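Local coordinates for protein putative alpha-N-acetylgalactosaminidase (Bacillus halodurans C-125, PDB 3CC1) that probably releases terminal alpha-linked N-acetylgalactosamine from glycoconjugates by hydrolysis, using a TIM-barrel domain, at residues 55-65 against 80-88. Numbering follows the deposited sequence.
Sequences QWYEPTANSSA and LLPATNRFP. With PEG (di(hydroxyethyl)ether), chain N.
Arg86 reaches across to the beta turn Gln55-Glu58 and illustrates how one long side chain can pin a loop that has neither helix nor strand. From CB, chi1 (-73°) sets CG beside the backbone N, where CG brushes O1 of the bound PEG at 4.1 Å. CD carries the chain on to a bend at chi3 (48°), which turns the guanidinium onto the turn. There NE is taken by the carbonyl of Val26, CZ lies 3.9 Å from Gln55 O, and NH2, itself bonded elsewhere, lies 3.6 Å from Trp56 CA. NH1 makes the bond across the contact, to Gln55 O at 2.9 Å; the acceptor lies nearly in the guanidinium plane, and the N-H points at it within 18° of straight. Gln55 O also closes the turn by accepting from Glu58 N, and the two donors approach from opposite faces of the carbonyl plane. A water that accepts from NH1 and donates to Glu58 O adds a further link; with NE, NH1 and NH2 all bonded, the flat group has little freedom to turn.

Beside this grip, Ala83 N donates to Trp56 O at 2.9 Å, in the carbonyl plane. Leu80 CD1 sits squarely over the Tyr57 ring, 3.6 Å from its centroid, a CH-pi contact, and Gln55 CA lies over the rim of the opposite face. The Trp56 indole presents the edge of its six-membered ring to the Leu80-Pro82 backbone, CZ3 lying 3.5 Å from Leu81 C. Farther along, Ser63 OG accepts from Ala65 N in an ST turn, against CB of Asn85, and Ala61 N hydrogen-bonds to Tyr153 OH of the second subunit.

Both segments belong to the long loop between strand 49-52 and helix 97-105 of the TIM-barrel domain. Trp56 and Tyr57 rest on strand 109-115, where Trp56 NE1 bonds to His113 O, and Phe87 packs on helix 28-41.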
ATOM      1  N   GLN A  55      -6.231  35.077   6.202  1.00 23.01           N
ATOM      2  CA  GLN A  55      -5.239  36.092   6.574  1.00 23.58           C
ATOM      3  C   GLN A  55      -5.529  37.437   5.919  1.00 22.73           C
ATOM      4  O   GLN A  55      -4.650  38.266   5.733  1.00 21.98           O
ATOM      5  CB  GLN A  55      -3.799  35.575   6.344  1.00 23.53           C
ATOM      6  CG  GLN A  55      -3.472  34.458   7.348  1.00 27.59           C
ATOM      7  CD  GLN A  55      -2.111  33.804   7.159  1.00 32.75           C
ATOM      8  OE1 GLN A  55      -1.341  33.726   8.108  1.00 40.27           O
ATOM      9  NE2 GLN A  55      -1.852  33.256   5.977  1.00 32.76           N
ATOM     10  N   TRP A  56      -6.799  37.623   5.594  1.00 21.48           N
ATOM     11  CA  TRP A  56      -7.307  38.891   5.133  1.00 21.26           C
ATOM     12  C   TRP A  56      -7.232  39.988   6.202  1.00 21.26           C
ATOM     13  O   TRP A  56      -7.431  41.152   5.871  1.00 21.02           O
ATOM     14  CB  TRP A  56      -8.759  38.736   4.605  1.00 20.72           C
ATOM     15  CG  TRP A  56      -9.681  37.941   5.499  1.00 19.25           C
ATOM     16  CD1 TRP A  56      -9.985  36.633   5.361  1.00 18.66           C
ATOM     17  CD2 TRP A  56     -10.413  38.403   6.649  1.00 18.56           C
ATOM     18  NE1 TRP A  56     -10.827  36.225   6.369  1.00 21.12           N
ATOM     19  CE2 TRP A  56     -11.123  37.299   7.162  1.00 19.95           C
ATOM     20  CE3 TRP A  56     -10.533  39.634   7.298  1.00 17.86           C
ATOM     21  CZ2 TRP A  56     -11.928  37.392   8.272  1.00 19.75           C
ATOM     22  CZ3 TRP A  56     -11.335  39.726   8.390  1.00 17.33           C
ATOM     23  CH2 TRP A  56     -12.025  38.612   8.880  1.00 17.53           C
ATOM     24  N   TYR A  57      -6.828  39.597   7.433  1.00 21.31           N
ATOM     25  CA  TYR A  57      -6.793  40.444   8.636  1.00 20.33           C
ATOM     26  C   TYR A  57      -5.355  40.741   9.079  1.00 21.33           C
ATOM     27  O   TYR A  57      -5.133  41.338  10.121  1.00 21.13           O
ATOM     28  CB  TYR A  57      -7.579  39.756   9.786  1.00 20.77           C
ATOM     29  CG  TYR A  57      -7.255  38.283   9.861  1.00 21.73           C
ATOM     30  CD1 TYR A  57      -6.034  37.855  10.410  1.00 22.21           C
ATOM     31  CD2 TYR A  57      -8.108  37.327   9.316  1.00 20.46           C
ATOM     32  CE1 TYR A  57      -5.702  36.508  10.430  1.00 22.69           C
ATOM     33  CE2 TYR A  57      -7.786  35.991   9.345  1.00 20.86           C
ATOM     34  CZ  TYR A  57      -6.569  35.593   9.889  1.00 21.58           C
ATOM     35  OH  TYR A  57      -6.227  34.257   9.945  1.00 25.55           O
ATOM     36  N   GLU A  58      -4.385  40.320   8.261  1.00 22.34           N
ATOM     37  CA  GLU A  58      -2.976  40.321   8.642  1.00 24.97           C
ATOM     38  C   GLU A  58      -2.131  41.216   7.739  1.00 25.07           C
ATOM     39  O   GLU A  58      -1.622  40.743   6.733  1.00 26.23           O
ATOM     40  CB  GLU A  58      -2.410  38.889   8.589  1.00 24.71           C
ATOM     41  CG  GLU A  58      -1.020  38.722   9.219  1.00 31.11           C
ATOM     42  CD  GLU A  58      -0.805  37.302   9.827  1.00 38.00           C
ATOM     43  OE1 GLU A  58      -1.821  36.606  10.091  1.00 42.17           O
ATOM     44  OE2 GLU A  58       0.366  36.897  10.064  1.00 41.87           O
ATOM     45  N   PRO A  59      -2.033  42.520   8.056  1.00 25.31           N
ATOM     46  CA  PRO A  59      -1.189  43.358   7.225  1.00 25.82           C
ATOM     47  C   PRO A  59       0.242  43.050   7.613  1.00 26.54           C
ATOM     48  O   PRO A  59       0.518  42.549   8.720  1.00 28.08           O
ATOM     49  CB  PRO A  59      -1.557  44.785   7.655  1.00 26.37           C
ATOM     50  CG  PRO A  59      -1.924  44.631   9.099  1.00 25.48           C
ATOM     51  CD  PRO A  59      -2.650  43.283   9.158  1.00 24.67           C
ATOM     52  N   THR A  60       1.157  43.333   6.726  1.00 26.42           N
ATOM     53  CA  THR A  60       2.553  43.073   7.061  1.00 26.56           C
ATOM     54  C   THR A  60       3.216  44.332   7.645  1.00 27.40           C
ATOM     55  O   THR A  60       2.660  45.425   7.534  1.00 28.00           O
ATOM     56  CB  THR A  60       3.299  42.572   5.834  1.00 25.82           C
ATOM     57  OG1 THR A  60       3.226  43.561   4.826  1.00 26.52           O
ATOM     58  CG2 THR A  60       2.661  41.288   5.284  1.00 24.29           C
ATOM     59  N   ALA A  61       4.388  44.148   8.272  1.00 27.24           N
ATOM     60  CA  ALA A  61       5.085  45.192   9.035  1.00 27.12           C
ATOM     61  C   ALA A  61       5.490  46.405   8.213  1.00 28.24           C
ATOM     62  O   ALA A  61       5.717  47.465   8.748  1.00 27.98           O
ATOM     63  CB  ALA A  61       6.301  44.614   9.798  1.00 25.88           C
ATOM     64  N   ASN A  62       5.562  46.269   6.905  1.00 30.39           N
ATOM     65  CA  ASN A  62       5.924  47.440   6.082  1.00 32.46           C
ATOM     66  C   ASN A  62       4.728  48.346   5.776  1.00 33.36           C
ATOM     67  O   ASN A  62       4.886  49.404   5.192  1.00 34.51           O
ATOM     68  CB  ASN A  62       6.518  47.007   4.748  1.00 32.82           C
ATOM     69  CG  ASN A  62       5.601  46.111   4.023  1.00 35.00           C
ATOM     70  OD1 ASN A  62       5.260  45.034   4.516  1.00 36.72           O
ATOM     71  ND2 ASN A  62       5.107  46.567   2.889  1.00 38.40           N
ATOM     72  N   SER A  63       3.542  47.906   6.150  1.00 33.54           N
ATOM     73  CA  SER A  63       2.312  48.655   5.882  1.00 34.62           C
ATOM     74  C   SER A  63       1.995  49.710   6.943  1.00 34.34           C
ATOM     75  O   SER A  63       2.305  49.519   8.106  1.00 33.14           O
ATOM     76  CB  SER A  63       1.155  47.686   5.832  1.00 34.50           C
ATOM     77  OG  SER A  63      -0.018  48.438   5.643  1.00 39.66           O
ATOM     78  N   SER A  64       1.367  50.823   6.561  1.00 35.01           N
ATOM     79  CA  SER A  64       0.962  51.802   7.578  1.00 35.74           C
ATOM     80  C   SER A  64      -0.274  51.251   8.308  1.00 36.14           C
ATOM     81  O   SER A  64      -0.690  51.757   9.347  1.00 35.68           O
ATOM     82  CB  SER A  64       0.693  53.178   6.958  1.00 36.68           C
ATOM     83  OG  SER A  64      -0.370  53.111   6.026  1.00 36.84           O
ATOM     84  N   ALA A  65      -0.827  50.161   7.776  1.00 36.01           N
ATOM     85  CA  ALA A  65      -1.929  49.438   8.482  1.00 36.68           C
ATOM     86  C   ALA A  65      -1.427  48.625   9.725  1.00 35.69           C
ATOM     87  O   ALA A  65      -2.223  47.999  10.456  1.00 36.99           O
ATOM     88  CB  ALA A  65      -2.705  48.532   7.492  1.00 35.75           C
ATOM     89  N   LEU A  80     -11.613  39.631  14.208  1.00 22.22           N
ATOM     90  CA  LEU A  80     -10.682  40.008  13.177  1.00 21.86           C
ATOM     91  C   LEU A  80     -11.385  40.823  12.056  1.00 21.10           C
ATOM     92  O   LEU A  80     -12.548  40.602  11.735  1.00 21.33           O
ATOM     93  CB  LEU A  80      -9.945  38.780  12.630  1.00 22.30           C
ATOM     94  CG  LEU A  80      -9.038  37.995  13.578  1.00 23.50           C
ATOM     95  CD1 LEU A  80      -8.683  36.628  12.968  1.00 23.17           C
ATOM     96  CD2 LEU A  80      -7.808  38.855  13.875  1.00 22.68           C
ATOM     97  N   LEU A  81     -10.643  41.794  11.543  1.00 21.00           N
ATOM     98  CA  LEU A  81     -11.111  42.798  10.571  1.00 21.89           C
ATOM     99  C   LEU A  81     -10.184  42.846   9.362  1.00 21.98           C
ATOM    100  O   LEU A  81      -9.025  42.446   9.446  1.00 20.75           O
ATOM    101  CB  LEU A  81     -11.156  44.197  11.229  1.00 21.48           C
ATOM    102  CG  LEU A  81     -11.924  44.411  12.541  1.00 21.93           C
ATOM    103  CD1 LEU A  81     -11.740  45.883  13.028  1.00 16.81           C
ATOM    104  CD2 LEU A  81     -13.375  44.049  12.368  1.00 20.90           C
ATOM    105  N   PRO A  82     -10.705  43.311   8.209  1.00 23.49           N
ATOM    106  CA  PRO A  82      -9.872  43.455   7.008  1.00 23.20           C
ATOM    107  C   PRO A  82      -8.644  44.384   7.131  1.00 23.98           C
ATOM    108  O   PRO A  82      -8.711  45.462   7.667  1.00 24.47           O
ATOM    109  CB  PRO A  82     -10.879  43.961   5.934  1.00 23.14           C
ATOM    110  CG  PRO A  82     -12.220  43.665   6.490  1.00 23.63           C
ATOM    111  CD  PRO A  82     -12.102  43.723   7.974  1.00 23.00           C
ATOM    112  N   ALA A  83      -7.518  43.925   6.609  1.00 24.64           N
ATOM    113  CA  ALA A  83      -6.307  44.737   6.511  1.00 23.85           C
ATOM    114  C   ALA A  83      -6.613  45.909   5.589  1.00 24.36           C
ATOM    115  O   ALA A  83      -6.848  45.728   4.399  1.00 25.11           O
ATOM    116  CB  ALA A  83      -5.117  43.892   5.999  1.00 22.46           C
ATOM    117  N   THR A  84      -6.627  47.108   6.145  1.00 24.83           N
ATOM    118  CA  THR A  84      -7.035  48.304   5.406  1.00 25.91           C
ATOM    119  C   THR A  84      -6.048  48.778   4.332  1.00 25.66           C
ATOM    120  O   THR A  84      -6.425  49.505   3.457  1.00 27.04           O
ATOM    121  CB  THR A  84      -7.394  49.462   6.341  1.00 26.55           C
ATOM    122  OG1 THR A  84      -6.316  49.670   7.261  1.00 26.86           O
ATOM    123  CG2 THR A  84      -8.711  49.141   7.101  1.00 26.85           C
ATOM    124  N   ASN A  85      -4.804  48.321   4.352  1.00 26.43           N
ATOM    125  CA  ASN A  85      -3.877  48.589   3.238  1.00 25.73           C
ATOM    126  C   ASN A  85      -4.318  47.827   1.987  1.00 25.52           C
ATOM    127  O   ASN A  85      -4.287  48.337   0.864  1.00 25.27           O
ATOM    128  CB  ASN A  85      -2.436  48.224   3.626  1.00 26.45           C
ATOM    129  CG  ASN A  85      -2.274  46.759   4.059  1.00 26.37           C
ATOM    130  OD1 ASN A  85      -3.082  46.228   4.791  1.00 27.43           O
ATOM    131  ND2 ASN A  85      -1.208  46.124   3.611  1.00 28.97           N
ATOM    132  N   ARG A  86      -4.800  46.603   2.204  1.00 24.99           N
ATOM    133  CA  ARG A  86      -5.232  45.727   1.107  1.00 24.80           C
ATOM    134  C   ARG A  86      -6.691  45.995   0.735  1.00 24.22           C
ATOM    135  O   ARG A  86      -7.085  45.888  -0.413  1.00 23.18           O
ATOM    136  CB  ARG A  86      -5.032  44.264   1.475  1.00 24.47           C
ATOM    137  CG  ARG A  86      -3.554  43.850   1.451  1.00 25.41           C
ATOM    138  CD  ARG A  86      -3.304  42.560   2.196  1.00 27.74           C
ATOM    139  NE  ARG A  86      -4.271  41.556   1.792  1.00 26.43           N
ATOM    140  CZ  ARG A  86      -4.614  40.497   2.512  1.00 26.38           C
ATOM    141  NH1 ARG A  86      -4.018  40.259   3.692  1.00 26.17           N
ATOM    142  NH2 ARG A  86      -5.571  39.688   2.053  1.00 24.79           N
ATOM    143  N   PHE A  87      -7.475  46.364   1.733  1.00 23.48           N
ATOM    144  CA  PHE A  87      -8.900  46.589   1.559  1.00 23.23           C
ATOM    145  C   PHE A  87      -9.261  48.002   2.032  1.00 23.93           C
ATOM    146  O   PHE A  87      -9.840  48.190   3.098  1.00 22.58           O
ATOM    147  CB  PHE A  87      -9.719  45.528   2.308  1.00 23.60           C
ATOM    148  CG  PHE A  87      -9.470  44.125   1.851  1.00 21.31           C
ATOM    149  CD1 PHE A  87     -10.007  43.654   0.667  1.00 22.31           C
ATOM    150  CD2 PHE A  87      -8.671  43.274   2.602  1.00 22.07           C
ATOM    151  CE1 PHE A  87      -9.746  42.349   0.240  1.00 23.59           C
ATOM    152  CE2 PHE A  87      -8.390  41.978   2.167  1.00 24.44           C
ATOM    153  CZ  PHE A  87      -8.936  41.524   0.998  1.00 22.82           C
ATOM    154  N   PRO A  88      -8.883  49.016   1.250  1.00 24.19           N
ATOM    155  CA  PRO A  88      -9.124  50.390   1.732  1.00 24.97           C
ATOM    156  C   PRO A  88     -10.595  50.740   1.942  1.00 24.59           C
ATOM    157  O   PRO A  88     -10.886  51.574   2.781  1.00 24.81           O
ATOM    158  CB  PRO A  88      -8.474  51.281   0.682  1.00 24.82           C
ATOM    159  CG  PRO A  88      -7.940  50.375  -0.361  1.00 24.95           C
ATOM    160  CD  PRO A  88      -8.280  48.967  -0.078  1.00 24.09           C
TER
HETATM  161  C1  PEG N 444      -0.626  47.471   0.317  1.00 62.82           C
HETATM  162  O1  PEG N 444      -0.952  46.356  -0.549  1.00 62.55           O
HETATM  163  C2  PEG N 444       0.743  47.309   1.014  1.00 62.42           C
HETATM  164  O2  PEG N 444       0.896  48.145   2.177  1.00 60.75           O
HETATM  165  C3  PEG N 444       1.141  49.531   1.896  1.00 59.07           C
HETATM  166  C4  PEG N 444       0.324  50.436   2.828  1.00 57.58           C
HETATM  167  O4  PEG N 444       1.150  51.471   3.353  1.00 55.37           O
HETATM  168  O   HOH W   1      -1.290  41.051   4.132  1.00 28.37           O
HETATM  169  O   HOH W   2      -0.280  43.659   3.993  1.00 37.19           O